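Local coordinates for aminotransferase AspB (Helicobacter pylori 26695, PDB 3EZS), which probably works as a pyridoxal 5'-phosphate-dependent aminotransferase of class I and II, moving amino groups between amino acids and keto acids, at residues Lys301-Tyr306 with Val312-Gln317; Glu62-Ala67 with Leu85-Gly90; Pro145-Lys150 with Asp156-Asn161; Ala211-Leu214 with Ala219-Asn222; Asn97-Val102 with Glu122-Phe127. All coordinates share one frame; numbering follows the deposited sequence.

In the fold
Interactions 2 to 5 belong to the large domain typical of this family, with its mixed seven-stranded sheet. Interaction 2 involves the outermost strand 85-88, and interaction 3 involves the inner strand 157-160. Interaction 5 packs two helices on the sheet and touches interaction 3, where L157 CD2 is 3.7 Å from P99 CB. Interaction 4 precedes strand 223-228; its centre is about 17 Å from that of interaction 3. Interaction 1 belongs to the smaller three-stranded sheet, its centre about 37 Å from that of interaction 2 and on the other side of the chain's centre. In interaction 3, N161 binds ethanediol and bonds to D193; in this family that region probably borders the cofactor site.

Interaction 1 of 5, residues Lys301-Tyr306 with Val312-Gln317; sequences KNTLIY and VYLPVQ
T303, which packs against P315, has a hydroxyl with several neighbours. Its OG1 donates to the carbonyl O of K301 at 3.1 Å. The hydroxyl sits above the carbonyl plane, 57° out of it. R372 NH2 and F300 O make weak bonds to the same oxygen. R372 NH2 also binds K301 O, which therefore takes two donors. These bonds fix the rotation of the T303 side chain. The methyl, CG2, lies anti to the backbone N and meets P315 CD at 3.8 Å. It also reaches L314 CD1 at 4.3 Å, so the oxygen and the methyl of one short side chain serve different partners.

The second apolar touch is between I305 and V312. CD1 of I305 meets CG1 of V312 at 4.2 Å. I305 is extended (chi2 177°), which carries CD1 out to this methyl. The two side chains cross at a slant.

No direct hydrogen bond joins the segments. A water bridges them instead. It donates to L304 O at 2.8 Å and accepts from Y313 N at 3.0 Å, so it satisfies a backbone N-H that faces the loop.

The loop 301-306 thus lies beside strand 311-315, the outermost of a small antiparallel sheet. The strand pairs with 349-353 on its other edge. Helix 280-299 covers I305 and V312 through A296, and helix 358-372 covers L314 through I368.

Interaction 2 of 5, residues Glu62-Ala67 with Leu85-Gly90; sequences ESLRAA and LISTLG
R65 lies along S87 with its aliphatic part, not its charged end. The CB of S87 points toward the helix and meets R65 CG at 4.0 Å. S87 OG comes nearer still to that carbon, but both residues have two deposited conformers, so this closeness is doubtful. The main polar partner of S87 OG is Q68 OE1, one turn further along the same helix.

L64 takes S87 from another side. In the conformer given, its CG stands 4.2 Å from S87 OG. L85 reaches the helix with one methyl, CD2, which lies 4.1 Å from the backbone O of R65. CG of L85 is anti to the backbone N (chi1 179°), and this sends the branch along toward the helix.

In its given conformer the R65 chain bends at chi3 (71°), which brings NH1 into a salt bridge with E62 OE1 at 2.9 Å. A water lies in the guanidinium plane at its edge. It accepts a weak bond from NH2 and donates to L85 O at 3.1 Å, so at most a weak water bridge links the charged group to the strand.

Helix 62-67 and strand 85-88 run at 116° to each other, 8.5 Å apart at their axes. The strand is an outermost one of the large sheet, paired with 241-245. Helix 247-257 covers I86 on its other face, and helix 266-277 packs against L64.

Interaction 3 of 5, residues Pro145-Lys150 with Asp156-Asn161; sequences PSLNEK and DLVILN. With EDO (1,2-ethanediol), chain D; EDO (1,2-ethanediol), chain F.
This is a small apolar contact between the loop leading into helix 149-154 and one face of strand 157-160, an inner strand of the large sheet. Two side-chain pairs carry it. L147 CD1 meets V158 CG2 at 4.3 Å. P145 CG meets L160 CD2 at 4.5 Å. The backbones stay well apart, 10.0 Å from L147 CA to V158 CA, so only the ends of the side chains meet. L147 is extended at chi2 (175°), which takes its CD1 across to V158. M135 of strand 131-136 touches all four of these residues and fills in the layer. W179 of helix 173-186 packs on V158 and L160.

The segments lie on either side of the helix of a beta-alpha-beta crossover: the loop before it and the strand after it. The chain leaves strand 131-136, passes through helix 149-154 and comes back parallel as strand 157-160, with strand 110-115 between the two. N148 is the N-cap of that helix, its OD1 accepting from E151 N.

N161, which follows L160, is gripped at several points. Its backbone N donates to O2 of one ethanediol (chain D) at 3.1 Å, with an angle of 159° at the hydrogen. The same O2 gives a weak bond to N161 O. P145 CG touches C2 of this molecule at 3.7 Å. The side chain is held by protein: OD1 accepts from N165 N, and ND2 donates to D193 O. ND2 also makes a weak bond to O2 of a second ethanediol (chain F), at 3.1 Å. Both molecules probably came from the crystallisation liquor.

Interaction 4 of 5, residues Ala211-Leu214 with Ala219-Asn222; sequences ACML and AFKN
C212 and F220 bring the two backbones together, with their CA atoms 6.1 Å apart. Residues 211-214 lie on helix 208-214. Residues 219-222 are a loop that turns back beside it. F220 and N222 both have left-handed backbone angles, which turn the loop here. No hydrogen bond joins the segments.

The F220 ring is the centre of the contact. C212 meets it edge-on. Its CB lies in the ring plane, 3.6 Å from F220 CD1. C212 SG is also at the edge, 5.4 Å from the ring centroid, which makes a Cys sulfur-aromatic contact. SG is beside the backbone N of its own residue (chi1 -79°) and runs along the ring border near CD1.

M213, a selenomethionine here, comes to the next part of the rim. Its SE is 3.8 Å from both F220 CE1 and CZ. It stands 63° off the ring normal, an oblique Met-aromatic contact. The bend at chi2 brings the selenium back to the ring. C212 and M213 thus share one side of the phenylalanine, from CD1 round to CZ.

The loop leads from helix 208-214 into strand 223-228 of the large sheet. Helix 173-186 packs on the helix through V180, which touches C212. N222 already pairs by its backbone with L190 of strand 189-193.

Interaction 5 of 5, residues Asn97-Val102 with Glu122-Phe127; sequences NFPSFV and EGAAKF
Apolar contacts join these two helices. P99 meets A124, with P99 CG 4.0 Å from A124 CB. Both point toward the other helix, and the small methyl lets the proline ring come near. The next residue, S100, meets F127, three residues after A124. S100 CB lies 4.1 Å from F127 CD2, obliquely to the ring. CG of F127 is anti to the backbone N (chi1 -171°), and this swings the ring across to the serine.

Hydrogen bonds lie within the helices, and none crosses between them. S100 OG donates to N97 O at 3.0 Å. It does so because OG stands between the backbone N and the carbonyl carbon (chi1 68°). N97 O also accepts from F101 N at 3.1 Å, so one carbonyl takes two donors. The hydroxyl bonds to its own helix, yet both CB and OG lie beside the F127 ring. The helix is kinked here. P99 has no N-H to give, and the N of S100 also lacks a bond to the turn before.

Aromatic contacts lie around F127. Its ring meets F96 of the same chain and F256 of the second subunit. F127 of the second subunit packs on both S100 and F127, so the contact lies at the dimer interface.

Helices 92-102 and 120-127 cover one face of the large sheet. The second connects strands 110-115 and 131-136 in a beta-alpha-beta crossover, and I111 on the first of these strands touches both P99 and A125.

Interaction 1 of 5, residues Lys301-Tyr306 with Val312-Gln317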
# COMPACT_ATOMS: atom_id res chain seq x y z
N LYS A 301 -1.81 33.76 -26.24
CA LYS A 301 -1.59 35.19 -26.05
C LYS A 301 -2.30 35.73 -24.82
O LYS A 301 -3.41 35.29 -24.49
CB LYS A 301 -1.99 35.97 -27.31
CG LYS A 301 -1.11 35.66 -28.52
N ASN A 302 -1.62 36.65 -24.13
CA ASN A 302 -2.14 37.30 -22.93
C ASN A 302 -2.73 36.30 -21.92
O ASN A 302 -3.83 36.51 -21.40
CB ASN A 302 -3.18 38.36 -23.31
CG ASN A 302 -2.65 39.36 -24.33
OD1 ASN A 302 -1.54 39.86 -24.20
ND2 ASN A 302 -3.46 39.65 -25.35
N THR A 303 -2.00 35.21 -21.70
CA THR A 303 -2.39 34.16 -20.75
C THR A 303 -1.24 33.92 -19.78
O THR A 303 -0.09 33.87 -20.20
CB THR A 303 -2.70 32.82 -21.47
OG1 THR A 303 -3.76 33.01 -22.43
CG2 THR A 303 -3.10 31.73 -20.46
N LEU A 304 -1.54 33.79 -18.50
CA LEU A 304 -0.50 33.55 -17.51
C LEU A 304 -0.17 32.05 -17.41
O LEU A 304 -1.04 31.23 -17.08
CB LEU A 304 -0.95 34.07 -16.14
CG LEU A 304 0.04 33.96 -14.97
CD1 LEU A 304 1.41 34.60 -15.28
CD2 LEU A 304 -0.59 34.62 -13.78
N ILE A 305 1.08 31.69 -17.72
CA ILE A 305 1.57 30.32 -17.58
C ILE A 305 2.79 30.38 -16.65
O ILE A 305 3.83 30.94 -17.03
CB ILE A 305 1.92 29.67 -18.95
CG1 ILE A 305 0.70 29.70 -19.88
CG2 ILE A 305 2.42 28.22 -18.77
CD1 ILE A 305 0.97 29.16 -21.27
N TYR A 306 2.64 29.88 -15.42
CA TYR A 306 3.76 29.87 -14.48
C TYR A 306 4.82 28.90 -14.98
O TYR A 306 4.49 27.86 -15.54
CB TYR A 306 3.30 29.47 -13.08
CG TYR A 306 2.36 30.47 -12.42
CD1 TYR A 306 2.79 31.75 -12.07
CD2 TYR A 306 1.05 30.12 -12.10
CE1 TYR A 306 1.93 32.66 -11.46
CE2 TYR A 306 0.19 31.01 -11.48
CZ TYR A 306 0.63 32.26 -11.17
OH TYR A 306 -0.24 33.12 -10.57
N VAL A 312 -1.25 23.86 -18.11
CA VAL A 312 -1.71 25.16 -18.55
C VAL A 312 -3.13 25.26 -17.99
O VAL A 312 -3.95 24.37 -18.26
CB VAL A 312 -1.76 25.32 -20.06
CG1 VAL A 312 -2.31 26.70 -20.44
CG2 VAL A 312 -0.35 25.08 -20.67
N TYR A 313 -3.40 26.28 -17.17
CA TYR A 313 -4.72 26.54 -16.58
C TYR A 313 -5.31 27.61 -17.49
O TYR A 313 -5.11 28.81 -17.27
CB TYR A 313 -4.53 27.01 -15.12
CG TYR A 313 -5.76 26.98 -14.25
CD1 TYR A 313 -6.41 25.78 -13.95
CD2 TYR A 313 -6.26 28.15 -13.69
CE1 TYR A 313 -7.55 25.76 -13.14
CE2 TYR A 313 -7.39 28.13 -12.87
CZ TYR A 313 -8.03 26.94 -12.60
OH TYR A 313 -9.15 26.96 -11.78
N LEU A 314 -6.00 27.15 -18.54
CA LEU A 314 -6.45 28.01 -19.64
C LEU A 314 -7.82 28.69 -19.46
O LEU A 314 -8.83 27.99 -19.38
CB LEU A 314 -6.46 27.18 -20.93
CG LEU A 314 -6.54 27.90 -22.29
CD1 LEU A 314 -5.25 28.66 -22.59
CD2 LEU A 314 -6.82 26.86 -23.39
N PRO A 315 -7.85 30.04 -19.41
CA PRO A 315 -9.12 30.75 -19.28
C PRO A 315 -9.94 30.60 -20.53
O PRO A 315 -9.43 30.84 -21.61
CB PRO A 315 -8.72 32.23 -19.12
CG PRO A 315 -7.26 32.24 -18.86
CD PRO A 315 -6.70 30.97 -19.44
N VAL A 316 -11.19 30.19 -20.37
CA VAL A 316 -12.15 30.02 -21.47
C VAL A 316 -13.47 30.56 -20.92
O VAL A 316 -13.56 30.86 -19.73
CB VAL A 316 -12.25 28.54 -21.92
CG1 VAL A 316 -10.94 28.09 -22.52
CG2 VAL A 316 -12.62 27.64 -20.75
N GLN A 317 -14.48 30.73 -21.75
CA GLN A 317 -15.74 31.26 -21.19
C GLN A 317 -16.31 30.24 -20.19
O GLN A 317 -16.50 30.55 -19.00
CB GLN A 317 -16.72 31.63 -22.29
CG GLN A 317 -16.24 32.82 -23.16
O HOH W 1 -1.37 28.41 -16.90

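Interaction 2 of 5, residues Glu62-Ala67 with Leu85-Gly90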
# COMPACT_ATOMS: atom_id res chain seq x y z
N GLU A 62 17.87 0.35 3.45
CA GLU A 62 18.73 1.46 3.87
C GLU A 62 19.37 2.17 2.70
O GLU A 62 19.54 3.38 2.73
CB GLU A 62 19.84 0.95 4.79
CG GLU A 62 19.39 0.71 6.21
CD GLU A 62 18.90 1.99 6.84
OE1 GLU A 62 19.62 3.02 6.74
OE2 GLU A 62 17.80 1.98 7.43
N SER A 63 19.75 1.40 1.67
CA SER A 63 20.40 1.95 0.50
C SER A 63 19.46 2.88 -0.26
O SER A 63 19.88 3.89 -0.76
CB SER A 63 20.94 0.83 -0.39
OG SER A 63 19.91 -0.05 -0.79
N LEU A 64 18.19 2.55 -0.32
CA LEU A 64 17.19 3.42 -0.97
C LEU A 64 16.99 4.73 -0.18
O LEU A 64 16.99 5.80 -0.76
CB LEU A 64 15.86 2.68 -1.17
CG LEU A 64 14.70 3.49 -1.75
CD1 LEU A 64 15.04 4.07 -3.15
CD2 LEU A 64 13.44 2.62 -1.77
N ARG A 65 16.86 4.63 1.14
CA ARG A 65 16.68 5.82 1.99
C ARG A 65 17.86 6.78 1.82
O ARG A 65 17.66 8.00 1.67
CB ARG A 65 16.48 5.43 3.46
CG ARG A 65 15.10 4.82 3.73
CD ARG A 65 15.01 4.04 5.04
NE ARG A 65 15.03 4.86 6.25
CZ ARG A 65 16.11 5.17 6.97
NH1 ARG A 65 17.32 4.75 6.61
NH2 ARG A 65 15.98 5.91 8.06
N ALA A 66 19.07 6.23 1.84
CA ALA A 66 20.29 7.02 1.63
C ALA A 66 20.30 7.69 0.25
O ALA A 66 20.67 8.85 0.13
CB ALA A 66 21.55 6.15 1.82
N ALA A 67 19.91 6.96 -0.80
CA ALA A 67 19.82 7.55 -2.15
C ALA A 67 18.80 8.69 -2.18
O ALA A 67 19.01 9.71 -2.85
CB ALA A 67 19.46 6.50 -3.20
N LEU A 85 13.60 11.34 7.16
CA LEU A 85 13.08 10.92 5.86
C LEU A 85 12.58 9.50 5.95
O LEU A 85 13.27 8.63 6.48
CB LEU A 85 14.14 11.08 4.78
CG LEU A 85 13.73 10.65 3.36
CD1 LEU A 85 14.39 11.55 2.32
CD2 LEU A 85 14.02 9.18 3.10
N ILE A 86 11.36 9.28 5.49
CA ILE A 86 10.76 7.94 5.42
C ILE A 86 10.48 7.61 3.96
O ILE A 86 9.93 8.45 3.25
CB ILE A 86 9.47 7.82 6.29
CG1 ILE A 86 9.82 7.71 7.79
CG2 ILE A 86 8.63 6.59 5.90
CD1 ILE A 86 8.64 7.46 8.70
N SER A 87 10.87 6.41 3.52
CA SER A 87 10.64 5.92 2.15
C SER A 87 9.20 5.44 2.05
O SER A 87 8.72 4.72 2.95
CB SER A 87 11.57 4.75 1.81
OG SER A 87 12.94 5.12 1.74
N THR A 88 8.51 5.79 0.96
CA THR A 88 7.10 5.41 0.77
C THR A 88 6.82 4.82 -0.63
O THR A 88 7.65 4.89 -1.53
CB THR A 88 6.19 6.64 1.01
OG1 THR A 88 6.37 7.60 -0.04
CG2 THR A 88 6.51 7.30 2.34
N LEU A 89 5.63 4.25 -0.78
CA LEU A 89 5.22 3.59 -2.01
C LEU A 89 4.55 4.61 -2.93
O LEU A 89 3.37 4.49 -3.25
CB LEU A 89 4.27 2.42 -1.67
CG LEU A 89 4.22 1.31 -2.71
CD1 LEU A 89 5.58 0.59 -2.68
CD2 LEU A 89 3.09 0.35 -2.45
N GLY A 90 5.32 5.59 -3.39
CA GLY A 90 4.77 6.70 -4.16
C GLY A 90 4.25 7.74 -3.19
O GLY A 90 4.42 7.61 -1.98
O HOH W 2 13.01 7.12 9.13

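Interaction 3 of 5, residues Pro145-Lys150 with Asp156-Asn161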
# COMPACT_ATOMS: atom_id res chain seq x y z
N PRO A 145 -3.34 31.07 -1.92
CA PRO A 145 -4.19 30.56 -0.88
C PRO A 145 -4.00 31.32 0.43
O PRO A 145 -2.87 31.73 0.74
CB PRO A 145 -3.71 29.13 -0.70
CG PRO A 145 -2.27 29.20 -0.99
CD PRO A 145 -2.10 30.28 -2.05
N SER A 146 -5.08 31.51 1.19
CA SER A 146 -4.96 32.09 2.53
C SER A 146 -6.07 31.61 3.47
O SER A 146 -7.05 31.02 3.04
CB SER A 146 -4.92 33.61 2.50
OG SER A 146 -6.13 34.15 2.05
N LEU A 147 -5.85 31.83 4.75
CA LEU A 147 -6.83 31.54 5.79
C LEU A 147 -6.97 32.79 6.60
O LEU A 147 -6.02 33.57 6.71
CB LEU A 147 -6.35 30.40 6.69
CG LEU A 147 -6.26 28.99 6.11
CD1 LEU A 147 -5.65 28.02 7.14
CD2 LEU A 147 -7.63 28.48 5.65
N ASN A 148 -8.15 33.02 7.18
CA ASN A 148 -8.34 34.19 8.04
C ASN A 148 -7.89 33.82 9.45
O ASN A 148 -7.52 32.65 9.71
CB ASN A 148 -9.78 34.72 7.98
CG ASN A 148 -10.80 33.75 8.56
OD1 ASN A 148 -10.49 32.97 9.46
ND2 ASN A 148 -12.02 33.82 8.05
N GLU A 149 -7.98 34.78 10.37
CA GLU A 149 -7.51 34.57 11.74
C GLU A 149 -8.22 33.45 12.51
O GLU A 149 -7.55 32.63 13.17
CB GLU A 149 -7.57 35.89 12.53
CG GLU A 149 -6.93 35.85 13.93
CD GLU A 149 -5.43 35.52 13.96
OE1 GLU A 149 -4.70 35.84 12.99
OE2 GLU A 149 -4.98 34.98 14.98
N LYS A 150 -9.55 33.40 12.42
CA LYS A 150 -10.32 32.35 13.11
C LYS A 150 -9.97 30.97 12.54
O LYS A 150 -9.74 30.02 13.31
CB LYS A 150 -11.83 32.65 13.03
CG LYS A 150 -12.78 31.59 13.62
CD LYS A 150 -12.52 31.27 15.10
N ASP A 156 -6.09 22.12 11.99
CA ASP A 156 -5.17 21.14 12.58
C ASP A 156 -4.07 20.69 11.61
O ASP A 156 -2.98 20.32 12.03
CB ASP A 156 -5.97 19.89 12.98
CG ASP A 156 -7.05 20.20 14.01
OD1 ASP A 156 -6.71 20.85 15.02
OD2 ASP A 156 -8.21 19.77 13.84
N LEU A 157 -4.38 20.71 10.33
CA LEU A 157 -3.47 20.24 9.30
C LEU A 157 -3.74 21.07 8.07
O LEU A 157 -4.89 21.26 7.69
CB LEU A 157 -3.72 18.76 9.01
CG LEU A 157 -2.96 18.12 7.83
CD1 LEU A 157 -1.50 18.03 8.18
CD2 LEU A 157 -3.49 16.75 7.49
N VAL A 158 -2.67 21.60 7.47
CA VAL A 158 -2.78 22.37 6.23
C VAL A 158 -1.92 21.66 5.17
O VAL A 158 -0.74 21.35 5.41
CB VAL A 158 -2.31 23.82 6.36
CG1 VAL A 158 -2.36 24.52 4.98
CG2 VAL A 158 -3.14 24.56 7.40
N ILE A 159 -2.53 21.41 4.02
CA ILE A 159 -1.86 20.78 2.89
C ILE A 159 -1.73 21.78 1.76
O ILE A 159 -2.73 22.29 1.26
CB ILE A 159 -2.65 19.58 2.33
CG1 ILE A 159 -2.90 18.53 3.41
CG2 ILE A 159 -1.90 18.94 1.16
CD1 ILE A 159 -3.83 17.42 2.97
N LEU A 160 -0.49 22.10 1.39
CA LEU A 160 -0.21 22.96 0.25
C LEU A 160 0.28 22.03 -0.86
O LEU A 160 0.66 20.88 -0.61
CB LEU A 160 0.87 23.99 0.58
CG LEU A 160 0.61 24.93 1.77
CD1 LEU A 160 1.89 25.72 2.08
CD2 LEU A 160 -0.59 25.87 1.52
N ASN A 161 0.24 22.55 -2.09
CA ASN A 161 0.71 21.82 -3.26
C ASN A 161 1.43 22.83 -4.14
O ASN A 161 0.80 23.51 -4.96
CB ASN A 161 -0.47 21.18 -3.98
CG ASN A 161 -0.07 20.38 -5.22
OD1 ASN A 161 -0.86 20.27 -6.17
ND2 ASN A 161 1.13 19.81 -5.20
C1 EDO D . -0.17 27.26 -4.59
O1 EDO D . 1.20 26.82 -4.62
C2 EDO D . -0.83 26.72 -3.33
O2 EDO D . -0.54 25.34 -3.17
C1 EDO F . -0.91 15.71 -8.42
O1 EDO F . 0.05 14.64 -8.55
C2 EDO F . -0.84 16.28 -6.99
O2 EDO F . 0.05 17.38 -6.82

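Interaction 4 of 5, residues Ala211-Leu214 with Ala219-Asn222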
# COMPACT_ATOMS: atom_id res chain seq x y z
N ALA A 211 12.44 26.84 3.64
CA ALA A 211 11.82 27.92 4.39
C ALA A 211 12.05 27.71 5.88
O ALA A 211 12.27 28.65 6.65
CB ALA A 211 10.30 27.99 4.06
N CYS A 212 11.99 26.44 6.28
CA CYS A 212 12.22 26.05 7.65
C CYS A 212 13.60 26.47 8.13
O CYS A 212 13.74 26.98 9.23
CB CYS A 212 12.03 24.54 7.81
SG CYS A 212 10.31 24.00 7.91
N MSE A 213 14.61 26.22 7.30
CA MSE A 213 15.99 26.58 7.63
C MSE A 213 16.12 28.09 7.84
O MSE A 213 16.82 28.53 8.75
CB MSE A 213 16.94 26.17 6.51
CG MSE A 213 16.97 24.69 6.16
SE MSE A 213 17.42 23.52 7.60
CE MSE A 213 19.24 24.15 7.96
N LEU A 214 15.43 28.87 7.01
CA LEU A 214 15.48 30.34 7.08
C LEU A 214 14.51 30.97 8.08
O LEU A 214 14.59 32.17 8.30
CB LEU A 214 15.22 30.95 5.69
CG LEU A 214 16.28 30.69 4.63
CD1 LEU A 214 15.75 31.04 3.26
CD2 LEU A 214 17.57 31.46 4.94
N ALA A 219 14.81 21.99 12.81
CA ALA A 219 14.35 20.64 13.20
C ALA A 219 13.09 20.22 12.43
O ALA A 219 12.64 19.07 12.55
CB ALA A 219 14.09 20.56 14.71
N PHE A 220 12.53 21.16 11.66
CA PHE A 220 11.35 20.93 10.84
C PHE A 220 10.11 20.58 11.66
O PHE A 220 9.26 19.81 11.21
CB PHE A 220 11.60 19.85 9.78
CG PHE A 220 12.91 20.01 9.05
CD1 PHE A 220 13.15 21.15 8.29
CD2 PHE A 220 13.88 19.00 9.10
CE1 PHE A 220 14.37 21.32 7.62
CE2 PHE A 220 15.09 19.15 8.41
CZ PHE A 220 15.34 20.32 7.67
N LYS A 221 10.02 21.14 12.87
CA LYS A 221 8.87 20.96 13.76
C LYS A 221 7.57 21.34 13.04
O LYS A 221 7.51 22.42 12.42
CB LYS A 221 9.02 21.82 15.01
CG LYS A 221 7.84 21.74 15.98
CD LYS A 221 8.13 22.49 17.28
CE LYS A 221 7.00 22.37 18.32
NZ LYS A 221 5.76 23.14 17.96
N ASN A 222 6.57 20.46 13.14
CA ASN A 222 5.25 20.61 12.53
C ASN A 222 5.22 20.61 10.98
O ASN A 222 4.15 20.80 10.39
CB ASN A 222 4.55 21.89 13.03
CG ASN A 222 4.06 21.78 14.46
OD1 ASN A 222 4.50 20.93 15.22
ND2 ASN A 222 3.12 22.65 14.81

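Interaction 5 of 5, residues Asn97-Val102 with Glu122-Phe127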
# COMPACT_ATOMS: atom_id res chain seq x y z
N ASN A 97 -3.04 8.52 3.76
CA ASN A 97 -3.02 7.98 5.14
C ASN A 97 -2.30 8.81 6.18
O ASN A 97 -2.55 8.61 7.37
CB ASN A 97 -2.55 6.50 5.18
CG ASN A 97 -1.08 6.33 4.86
OD1 ASN A 97 -0.24 7.00 5.45
ND2 ASN A 97 -0.76 5.43 3.93
N PHE A 98 -1.44 9.73 5.78
CA PHE A 98 -0.73 10.50 6.81
C PHE A 98 -1.71 11.29 7.69
O PHE A 98 -1.57 11.30 8.91
CB PHE A 98 0.36 11.42 6.22
CG PHE A 98 1.24 12.05 7.27
CD1 PHE A 98 2.28 11.32 7.85
CD2 PHE A 98 1.04 13.36 7.69
CE1 PHE A 98 3.08 11.88 8.82
CE2 PHE A 98 1.85 13.93 8.68
CZ PHE A 98 2.87 13.18 9.24
N PRO A 99 -2.70 11.96 7.09
CA PRO A 99 -3.65 12.68 7.96
C PRO A 99 -4.39 11.79 8.97
O PRO A 99 -4.61 12.23 10.09
CB PRO A 99 -4.63 13.32 6.96
CG PRO A 99 -3.82 13.40 5.63
CD PRO A 99 -3.01 12.14 5.65
N SER A 100 -4.78 10.56 8.60
CA SER A 100 -5.44 9.67 9.56
C SER A 100 -4.45 9.26 10.66
O SER A 100 -4.85 9.03 11.79
CB SER A 100 -6.07 8.42 8.90
OG SER A 100 -5.11 7.52 8.37
N PHE A 101 -3.17 9.17 10.32
CA PHE A 101 -2.17 8.92 11.34
C PHE A 101 -2.05 10.10 12.31
O PHE A 101 -2.25 9.93 13.50
CB PHE A 101 -0.82 8.58 10.71
CG PHE A 101 0.35 8.85 11.62
CD1 PHE A 101 0.63 8.01 12.69
CD2 PHE A 101 1.17 9.96 11.41
CE1 PHE A 101 1.71 8.28 13.54
CE2 PHE A 101 2.24 10.24 12.25
CZ PHE A 101 2.51 9.39 13.31
N VAL A 102 -1.75 11.30 11.79
CA VAL A 102 -1.51 12.47 12.65
C VAL A 102 -2.72 12.96 13.41
O VAL A 102 -2.58 13.42 14.54
CB VAL A 102 -0.89 13.70 11.91
CG1 VAL A 102 0.49 13.41 11.50
CG2 VAL A 102 -1.73 14.14 10.74
N GLU A 122 -9.16 15.38 -0.55
CA GLU A 122 -10.53 15.30 -0.03
C GLU A 122 -10.86 13.90 0.50
O GLU A 122 -11.60 13.75 1.49
CB GLU A 122 -11.53 15.65 -1.11
CG GLU A 122 -12.95 15.75 -0.61
CD GLU A 122 -13.90 16.07 -1.70
OE1 GLU A 122 -14.08 15.21 -2.56
OE2 GLU A 122 -14.50 17.17 -1.67
N GLY A 123 -10.36 12.89 -0.20
CA GLY A 123 -10.53 11.51 0.23
C GLY A 123 -9.90 11.31 1.61
O GLY A 123 -10.49 10.66 2.48
N ALA A 124 -8.71 11.87 1.78
CA ALA A 124 -7.98 11.81 3.03
C ALA A 124 -8.81 12.39 4.18
O ALA A 124 -8.90 11.79 5.25
CB ALA A 124 -6.64 12.56 2.88
N ALA A 125 -9.40 13.57 3.94
CA ALA A 125 -10.25 14.25 4.93
C ALA A 125 -11.50 13.44 5.24
O ALA A 125 -11.96 13.40 6.38
CB ALA A 125 -10.64 15.65 4.42
N LYS A 126 -12.09 12.83 4.22
CA LYS A 126 -13.28 12.00 4.44
C LYS A 126 -12.95 10.78 5.29
O LYS A 126 -13.69 10.43 6.19
CB LYS A 126 -13.87 11.53 3.11
CG LYS A 126 -14.67 12.55 2.33
CD LYS A 126 -15.13 11.90 1.03
CE LYS A 126 -16.16 12.71 0.31
NZ LYS A 126 -16.60 11.91 -0.85
N PHE A 127 -11.81 10.14 5.00
CA PHE A 127 -11.41 8.94 5.73
C PHE A 127 -11.22 9.15 7.23
O PHE A 127 -11.54 8.25 8.02
CB PHE A 127 -10.15 8.33 5.10
CG PHE A 127 -9.78 6.97 5.66
CD1 PHE A 127 -10.73 5.95 5.71
CD2 PHE A 127 -8.48 6.70 6.06
CE1 PHE A 127 -10.39 4.70 6.20
CE2 PHE A 127 -8.13 5.44 6.54
CZ PHE A 127 -9.09 4.44 6.61